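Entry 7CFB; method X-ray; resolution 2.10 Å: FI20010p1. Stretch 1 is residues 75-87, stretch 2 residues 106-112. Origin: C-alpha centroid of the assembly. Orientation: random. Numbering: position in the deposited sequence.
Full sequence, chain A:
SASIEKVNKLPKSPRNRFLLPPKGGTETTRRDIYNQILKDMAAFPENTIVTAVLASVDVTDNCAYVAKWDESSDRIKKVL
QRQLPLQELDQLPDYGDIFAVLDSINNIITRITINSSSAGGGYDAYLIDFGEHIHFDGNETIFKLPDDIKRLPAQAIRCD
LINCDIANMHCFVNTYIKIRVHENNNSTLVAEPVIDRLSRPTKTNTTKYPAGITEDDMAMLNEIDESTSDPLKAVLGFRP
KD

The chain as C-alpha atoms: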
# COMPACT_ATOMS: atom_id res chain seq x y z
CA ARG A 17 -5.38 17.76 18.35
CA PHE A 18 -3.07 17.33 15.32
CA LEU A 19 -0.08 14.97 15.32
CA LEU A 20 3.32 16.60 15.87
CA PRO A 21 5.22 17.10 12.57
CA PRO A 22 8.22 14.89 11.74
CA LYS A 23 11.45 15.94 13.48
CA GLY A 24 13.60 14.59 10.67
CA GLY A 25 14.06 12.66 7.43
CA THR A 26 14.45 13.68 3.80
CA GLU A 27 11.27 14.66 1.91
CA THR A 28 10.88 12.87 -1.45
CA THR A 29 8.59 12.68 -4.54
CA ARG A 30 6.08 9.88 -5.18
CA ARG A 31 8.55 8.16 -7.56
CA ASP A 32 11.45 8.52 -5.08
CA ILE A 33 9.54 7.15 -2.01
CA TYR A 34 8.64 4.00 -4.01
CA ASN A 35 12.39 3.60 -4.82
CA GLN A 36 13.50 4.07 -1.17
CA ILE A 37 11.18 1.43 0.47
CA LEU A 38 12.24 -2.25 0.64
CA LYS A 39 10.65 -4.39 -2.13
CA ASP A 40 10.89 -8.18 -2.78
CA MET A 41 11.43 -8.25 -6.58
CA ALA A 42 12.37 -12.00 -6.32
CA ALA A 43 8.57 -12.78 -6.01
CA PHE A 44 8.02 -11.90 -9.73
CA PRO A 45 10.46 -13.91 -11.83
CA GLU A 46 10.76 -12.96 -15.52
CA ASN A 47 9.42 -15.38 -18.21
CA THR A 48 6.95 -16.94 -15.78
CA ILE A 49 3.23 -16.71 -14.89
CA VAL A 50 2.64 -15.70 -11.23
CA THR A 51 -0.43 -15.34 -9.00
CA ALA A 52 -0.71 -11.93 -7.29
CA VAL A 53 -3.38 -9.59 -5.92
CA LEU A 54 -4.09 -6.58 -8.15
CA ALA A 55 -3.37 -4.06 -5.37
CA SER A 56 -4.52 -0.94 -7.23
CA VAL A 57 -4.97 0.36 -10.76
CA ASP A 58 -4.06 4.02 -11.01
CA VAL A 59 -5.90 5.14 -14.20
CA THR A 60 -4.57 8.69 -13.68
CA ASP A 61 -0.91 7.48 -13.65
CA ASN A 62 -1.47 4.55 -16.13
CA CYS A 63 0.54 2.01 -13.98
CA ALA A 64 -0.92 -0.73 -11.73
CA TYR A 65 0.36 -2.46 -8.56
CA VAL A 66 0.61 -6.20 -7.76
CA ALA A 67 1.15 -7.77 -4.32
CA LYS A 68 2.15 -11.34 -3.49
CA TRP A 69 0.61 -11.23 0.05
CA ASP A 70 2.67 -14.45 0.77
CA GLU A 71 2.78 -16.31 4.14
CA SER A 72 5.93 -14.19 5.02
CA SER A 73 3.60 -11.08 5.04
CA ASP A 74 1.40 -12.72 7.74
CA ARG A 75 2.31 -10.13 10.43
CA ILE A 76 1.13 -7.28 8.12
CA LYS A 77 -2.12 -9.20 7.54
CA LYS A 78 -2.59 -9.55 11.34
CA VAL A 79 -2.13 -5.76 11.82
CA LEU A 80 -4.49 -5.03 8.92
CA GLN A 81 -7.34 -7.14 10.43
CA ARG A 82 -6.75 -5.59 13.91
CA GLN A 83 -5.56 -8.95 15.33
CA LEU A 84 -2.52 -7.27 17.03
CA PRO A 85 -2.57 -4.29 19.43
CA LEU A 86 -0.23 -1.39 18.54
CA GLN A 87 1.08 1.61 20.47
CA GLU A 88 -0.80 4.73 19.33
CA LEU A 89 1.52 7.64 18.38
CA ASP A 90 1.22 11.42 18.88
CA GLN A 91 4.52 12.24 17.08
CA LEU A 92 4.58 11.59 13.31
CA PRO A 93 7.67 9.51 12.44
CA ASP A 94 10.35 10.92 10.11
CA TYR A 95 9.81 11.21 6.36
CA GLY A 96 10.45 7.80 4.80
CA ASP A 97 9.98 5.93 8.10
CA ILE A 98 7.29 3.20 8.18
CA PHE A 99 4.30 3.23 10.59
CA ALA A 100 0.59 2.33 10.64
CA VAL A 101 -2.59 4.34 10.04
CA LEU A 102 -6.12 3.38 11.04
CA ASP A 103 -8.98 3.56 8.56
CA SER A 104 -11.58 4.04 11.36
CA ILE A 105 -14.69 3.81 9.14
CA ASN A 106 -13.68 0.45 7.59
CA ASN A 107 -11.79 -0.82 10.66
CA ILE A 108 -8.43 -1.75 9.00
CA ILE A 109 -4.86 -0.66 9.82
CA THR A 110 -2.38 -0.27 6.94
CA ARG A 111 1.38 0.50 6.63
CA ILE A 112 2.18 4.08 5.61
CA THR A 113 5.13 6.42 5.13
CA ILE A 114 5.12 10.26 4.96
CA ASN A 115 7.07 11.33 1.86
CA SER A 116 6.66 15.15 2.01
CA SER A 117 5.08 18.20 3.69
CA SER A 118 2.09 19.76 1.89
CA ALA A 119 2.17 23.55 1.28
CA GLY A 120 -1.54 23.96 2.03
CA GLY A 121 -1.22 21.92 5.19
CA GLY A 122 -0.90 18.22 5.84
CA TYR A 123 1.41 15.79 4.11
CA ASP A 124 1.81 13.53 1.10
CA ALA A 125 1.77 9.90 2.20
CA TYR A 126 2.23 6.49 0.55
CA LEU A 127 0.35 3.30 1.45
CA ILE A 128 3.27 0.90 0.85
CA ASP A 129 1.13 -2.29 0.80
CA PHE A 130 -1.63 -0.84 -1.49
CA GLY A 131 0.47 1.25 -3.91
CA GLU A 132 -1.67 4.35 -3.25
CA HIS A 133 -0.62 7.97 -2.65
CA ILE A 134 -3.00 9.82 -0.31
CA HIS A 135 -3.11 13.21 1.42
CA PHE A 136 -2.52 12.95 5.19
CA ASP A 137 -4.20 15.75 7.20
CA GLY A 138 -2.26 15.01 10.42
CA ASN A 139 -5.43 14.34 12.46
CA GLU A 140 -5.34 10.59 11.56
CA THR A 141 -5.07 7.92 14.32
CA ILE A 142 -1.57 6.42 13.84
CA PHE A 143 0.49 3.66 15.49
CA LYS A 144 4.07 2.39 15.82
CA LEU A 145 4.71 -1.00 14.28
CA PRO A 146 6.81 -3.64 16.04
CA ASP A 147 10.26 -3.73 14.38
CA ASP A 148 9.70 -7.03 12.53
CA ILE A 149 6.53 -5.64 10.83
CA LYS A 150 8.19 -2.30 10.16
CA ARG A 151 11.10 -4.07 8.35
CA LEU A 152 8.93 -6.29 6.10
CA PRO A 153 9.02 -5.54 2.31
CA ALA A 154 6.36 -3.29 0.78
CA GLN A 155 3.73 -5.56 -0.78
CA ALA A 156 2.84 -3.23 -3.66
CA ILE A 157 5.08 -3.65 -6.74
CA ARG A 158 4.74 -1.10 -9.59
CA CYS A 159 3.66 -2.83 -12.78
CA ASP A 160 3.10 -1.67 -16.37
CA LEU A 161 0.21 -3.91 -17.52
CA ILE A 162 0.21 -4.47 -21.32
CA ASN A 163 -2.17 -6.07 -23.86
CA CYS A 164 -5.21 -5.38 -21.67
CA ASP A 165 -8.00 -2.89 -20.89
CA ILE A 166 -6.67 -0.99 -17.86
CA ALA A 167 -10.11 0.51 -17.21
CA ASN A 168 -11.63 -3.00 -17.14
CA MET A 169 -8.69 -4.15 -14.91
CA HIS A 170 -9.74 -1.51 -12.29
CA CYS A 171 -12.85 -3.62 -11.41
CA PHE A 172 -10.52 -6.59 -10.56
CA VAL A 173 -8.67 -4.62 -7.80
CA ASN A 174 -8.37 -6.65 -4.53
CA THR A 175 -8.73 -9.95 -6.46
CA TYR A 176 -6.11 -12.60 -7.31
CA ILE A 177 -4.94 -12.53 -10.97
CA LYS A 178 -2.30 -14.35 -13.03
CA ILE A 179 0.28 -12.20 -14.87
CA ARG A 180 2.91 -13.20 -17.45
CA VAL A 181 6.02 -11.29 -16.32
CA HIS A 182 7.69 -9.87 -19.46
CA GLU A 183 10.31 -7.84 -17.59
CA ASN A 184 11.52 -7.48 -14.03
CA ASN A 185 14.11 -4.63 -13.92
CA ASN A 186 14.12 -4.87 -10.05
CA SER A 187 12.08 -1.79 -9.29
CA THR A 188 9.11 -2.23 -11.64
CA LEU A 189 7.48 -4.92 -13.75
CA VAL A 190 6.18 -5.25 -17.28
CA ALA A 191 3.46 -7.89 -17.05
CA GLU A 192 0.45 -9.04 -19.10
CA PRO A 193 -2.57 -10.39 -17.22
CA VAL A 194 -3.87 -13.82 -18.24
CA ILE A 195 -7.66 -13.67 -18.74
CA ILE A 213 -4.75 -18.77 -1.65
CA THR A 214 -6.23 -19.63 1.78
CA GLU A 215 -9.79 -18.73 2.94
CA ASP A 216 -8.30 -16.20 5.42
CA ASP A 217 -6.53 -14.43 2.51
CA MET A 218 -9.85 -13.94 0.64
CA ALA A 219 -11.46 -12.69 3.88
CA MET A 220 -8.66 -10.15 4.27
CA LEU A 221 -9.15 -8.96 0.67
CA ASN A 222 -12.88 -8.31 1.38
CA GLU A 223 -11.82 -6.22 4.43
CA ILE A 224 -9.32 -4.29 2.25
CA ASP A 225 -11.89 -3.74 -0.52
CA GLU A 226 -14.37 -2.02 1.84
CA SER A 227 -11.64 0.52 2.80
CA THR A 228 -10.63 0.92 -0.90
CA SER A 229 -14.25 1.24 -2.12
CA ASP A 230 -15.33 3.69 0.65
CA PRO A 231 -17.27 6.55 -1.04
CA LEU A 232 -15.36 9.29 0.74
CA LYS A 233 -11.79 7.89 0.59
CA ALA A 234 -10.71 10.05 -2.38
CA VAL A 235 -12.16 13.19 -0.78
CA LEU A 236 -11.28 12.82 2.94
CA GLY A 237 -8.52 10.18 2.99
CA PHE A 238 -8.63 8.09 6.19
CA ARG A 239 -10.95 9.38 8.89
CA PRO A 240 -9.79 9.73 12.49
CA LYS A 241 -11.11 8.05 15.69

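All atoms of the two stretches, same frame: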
# COMPACT_ATOMS: atom_id res chain seq x y z
N ARG A 75 2.39 -11.15 9.35
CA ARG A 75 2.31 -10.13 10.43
C ARG A 75 1.58 -8.87 9.94
O ARG A 75 0.88 -8.29 10.73
CB ARG A 75 3.67 -9.86 11.04
CG ARG A 75 4.25 -11.07 11.75
CD ARG A 75 3.96 -11.07 13.23
NE ARG A 75 4.74 -10.11 13.95
CZ ARG A 75 4.49 -9.77 15.19
NH1 ARG A 75 3.47 -10.31 15.80
NH2 ARG A 75 5.26 -8.90 15.80
N ILE A 76 1.82 -8.46 8.69
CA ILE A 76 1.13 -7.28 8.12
C ILE A 76 -0.36 -7.59 8.06
O ILE A 76 -1.13 -6.76 8.45
CB ILE A 76 1.67 -6.92 6.73
CG1 ILE A 76 3.18 -6.68 6.73
CG2 ILE A 76 0.89 -5.75 6.15
CD1 ILE A 76 3.81 -6.83 5.38
N LYS A 77 -0.70 -8.80 7.64
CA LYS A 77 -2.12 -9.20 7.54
C LYS A 77 -2.77 -9.13 8.93
O LYS A 77 -3.85 -8.64 9.02
CB LYS A 77 -2.21 -10.61 6.96
CG LYS A 77 -1.60 -10.79 5.59
CD LYS A 77 -1.98 -12.10 4.97
CE LYS A 77 -0.83 -12.86 4.35
NZ LYS A 77 -1.30 -13.89 3.40
N LYS A 78 -2.07 -9.58 9.96
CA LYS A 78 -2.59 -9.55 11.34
C LYS A 78 -2.84 -8.11 11.78
O LYS A 78 -3.82 -7.88 12.42
CB LYS A 78 -1.65 -10.26 12.30
CG LYS A 78 -1.75 -11.77 12.34
CD LYS A 78 -0.92 -12.32 13.47
CE LYS A 78 -0.58 -13.79 13.36
NZ LYS A 78 -1.67 -14.58 12.75
N VAL A 79 -1.93 -7.19 11.47
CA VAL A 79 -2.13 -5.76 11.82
C VAL A 79 -3.33 -5.21 11.04
O VAL A 79 -4.13 -4.53 11.61
CB VAL A 79 -0.88 -4.93 11.51
CG1 VAL A 79 -1.19 -3.44 11.45
CG2 VAL A 79 0.22 -5.21 12.49
N LEU A 80 -3.43 -5.58 9.78
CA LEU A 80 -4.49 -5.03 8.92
C LEU A 80 -5.87 -5.41 9.45
O LEU A 80 -6.69 -4.56 9.52
CB LEU A 80 -4.28 -5.50 7.48
CG LEU A 80 -5.05 -4.69 6.46
CD1 LEU A 80 -4.23 -4.46 5.21
CD2 LEU A 80 -6.36 -5.35 6.14
N GLN A 81 -6.03 -6.63 9.94
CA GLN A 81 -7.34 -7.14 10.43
C GLN A 81 -7.53 -6.87 11.92
O GLN A 81 -8.39 -7.48 12.52
CB GLN A 81 -7.50 -8.59 10.00
CG GLN A 81 -7.66 -8.73 8.51
CD GLN A 81 -7.61 -10.17 8.09
OE1 GLN A 81 -8.61 -10.76 7.76
NE2 GLN A 81 -6.42 -10.74 8.13
N ARG A 82 -6.68 -6.03 12.51
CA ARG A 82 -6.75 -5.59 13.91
C ARG A 82 -6.63 -6.78 14.86
O ARG A 82 -7.29 -6.77 15.85
CB ARG A 82 -8.01 -4.74 14.14
CG ARG A 82 -8.00 -3.43 13.39
CD ARG A 82 -8.77 -2.31 14.04
NE ARG A 82 -8.03 -1.73 15.14
CZ ARG A 82 -8.50 -0.81 15.95
NH1 ARG A 82 -9.72 -0.34 15.78
NH2 ARG A 82 -7.75 -0.33 16.91
N GLN A 83 -5.80 -7.75 14.51
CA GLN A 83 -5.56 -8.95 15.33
C GLN A 83 -4.36 -8.72 16.25
O GLN A 83 -4.06 -9.62 16.99
CB GLN A 83 -5.41 -10.19 14.44
CG GLN A 83 -6.66 -10.53 13.67
CD GLN A 83 -6.44 -11.61 12.64
OE1 GLN A 83 -5.34 -12.07 12.41
NE2 GLN A 83 -7.50 -12.02 11.99
N LEU A 84 -3.67 -7.59 16.14
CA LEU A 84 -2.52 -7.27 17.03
C LEU A 84 -2.67 -5.86 17.58
O LEU A 84 -2.89 -4.97 16.82
CB LEU A 84 -1.19 -7.34 16.29
CG LEU A 84 -0.77 -8.64 15.64
CD1 LEU A 84 0.59 -8.46 15.01
CD2 LEU A 84 -0.69 -9.76 16.65
N PRO A 85 -2.54 -5.63 18.90
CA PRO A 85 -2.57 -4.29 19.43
C PRO A 85 -1.29 -3.54 19.05
O PRO A 85 -0.29 -4.14 18.92
CB PRO A 85 -2.65 -4.51 20.94
CG PRO A 85 -2.11 -5.86 21.15
CD PRO A 85 -2.45 -6.65 19.91
N LEU A 86 -1.39 -2.23 18.90
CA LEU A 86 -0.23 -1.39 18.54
C LEU A 86 -0.22 -0.16 19.44
O LEU A 86 -1.23 0.23 19.90
CB LEU A 86 -0.36 -0.95 17.08
CG LEU A 86 -0.26 -2.02 16.01
CD1 LEU A 86 -0.50 -1.40 14.66
CD2 LEU A 86 1.10 -2.67 16.03
N GLN A 87 0.96 0.40 19.66
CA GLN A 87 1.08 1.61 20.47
C GLN A 87 0.65 2.80 19.62
O GLN A 87 1.25 3.04 18.61
CB GLN A 87 2.54 1.75 20.86
CG GLN A 87 2.88 3.05 21.54
CD GLN A 87 2.24 3.14 22.89
OE1 GLN A 87 1.19 3.75 23.06
NE2 GLN A 87 2.86 2.53 23.87
N ASN A 106 -13.69 1.85 8.09
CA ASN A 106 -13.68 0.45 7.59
C ASN A 106 -12.91 -0.50 8.50
O ASN A 106 -12.70 -1.60 8.13
CB ASN A 106 -13.34 0.43 6.12
CG ASN A 106 -14.29 1.33 5.37
OD1 ASN A 106 -13.89 2.35 4.86
ND2 ASN A 106 -15.56 0.98 5.37
N ASN A 107 -12.46 0.00 9.63
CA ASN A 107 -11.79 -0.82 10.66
C ASN A 107 -10.58 -1.62 10.16
O ASN A 107 -10.49 -2.79 10.50
CB ASN A 107 -12.80 -1.67 11.42
CG ASN A 107 -12.40 -1.88 12.86
OD1 ASN A 107 -11.71 -1.06 13.45
ND2 ASN A 107 -12.80 -3.01 13.41
N ILE A 108 -9.68 -1.03 9.39
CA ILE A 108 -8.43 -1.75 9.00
C ILE A 108 -7.24 -0.85 9.31
O ILE A 108 -7.41 0.32 9.41
CB ILE A 108 -8.43 -2.24 7.55
CG1 ILE A 108 -8.19 -1.11 6.56
CG2 ILE A 108 -9.65 -3.05 7.22
CD1 ILE A 108 -7.59 -1.59 5.28
N ILE A 109 -6.08 -1.45 9.53
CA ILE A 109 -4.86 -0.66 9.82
C ILE A 109 -3.81 -1.02 8.77
O ILE A 109 -3.44 -2.17 8.68
CB ILE A 109 -4.39 -0.91 11.25
CG1 ILE A 109 -5.40 -0.40 12.27
CG2 ILE A 109 -3.02 -0.33 11.47
CD1 ILE A 109 -4.99 -0.63 13.68
N THR A 110 -3.32 -0.02 8.06
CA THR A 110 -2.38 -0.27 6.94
C THR A 110 -1.05 0.46 7.15
O THR A 110 -1.06 1.47 7.78
CB THR A 110 -3.04 0.11 5.63
OG1 THR A 110 -2.37 -0.50 4.54
CG2 THR A 110 -3.12 1.61 5.44
N ARG A 111 0.01 -0.07 6.55
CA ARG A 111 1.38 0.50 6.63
C ARG A 111 1.44 1.75 5.77
O ARG A 111 0.87 1.76 4.72
CB ARG A 111 2.46 -0.54 6.33
CG ARG A 111 2.41 -1.77 7.20
CD ARG A 111 3.71 -2.52 7.21
NE ARG A 111 3.97 -3.05 5.89
CZ ARG A 111 5.13 -3.44 5.45
NH1 ARG A 111 6.20 -3.37 6.21
NH2 ARG A 111 5.24 -3.87 4.23
N ILE A 112 2.13 2.76 6.26
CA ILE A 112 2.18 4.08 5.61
C ILE A 112 3.54 4.71 5.85
O ILE A 112 4.18 4.38 6.81
CB ILE A 112 1.06 4.94 6.22
CG1 ILE A 112 0.83 6.27 5.49
CG2 ILE A 112 1.24 5.11 7.71
CD1 ILE A 112 -0.19 7.16 6.10
O HOH W 1 -1.00 -3.77 7.96

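A helix that ends at Leu80 lies beside the strand Ile108 to Ile112, its axis 7.1 Å away at closest approach and its direction at 135° to the strand's. The chains draw together toward the helix end: the alpha-carbons of Ile76 and Arg111 are 7.9 Å apart, those of Leu80 and Ile109 4.5 Å, close enough for backbone to meet backbone. There Ile109 N donates to Leu80 O at 3.2 Å, a carbonyl available at the helix terminus because the chain leaves helical geometry at Gln81. The same oxygen receives a CA-H...O contact from Ile108 CA (3.3 Å), and Leu80 CA makes another to Ile109 O (3.1 Å). One turn back, where the gap is wider, a water fills in: it donates to Ile76 O and to Ile109 O, each 3.0 Å from the water oxygen.

Ile109 is the centre of the side-chain packing and loses the most surface, 116 of the 536 Å² buried in all. Its CG2 meets Val79 CG1 at 3.6 Å and Leu86 CD1 at 4.2 Å, so one branched residue touches both the helix and the segment after the turn. Leu80 points sideways, yet its CD2 reaches Ile108 CB at 4.0 Å. Ile76, directed at the strand, sets CD1 over one face of the Arg111 guanidinium, 3.5 Å from NH2; an apolar methyl suits that face, while the arginine nitrogens are satisfied by hydrogen bonds elsewhere in the structure.

At the exposed margin, Arg82 and Asn107 both adopt positive phi. Arg82 has its CA-to-CB bond toward the other stretch, passes NE within 3.5 Å of Ile109 CD1, and donates from NH1 to Asn107 OD1 at 3.1 Å, nearly straight at 169°. The rule is backbone pairing at the helix end, aliphatic packing beside it, and a polar clasp at the solvent side.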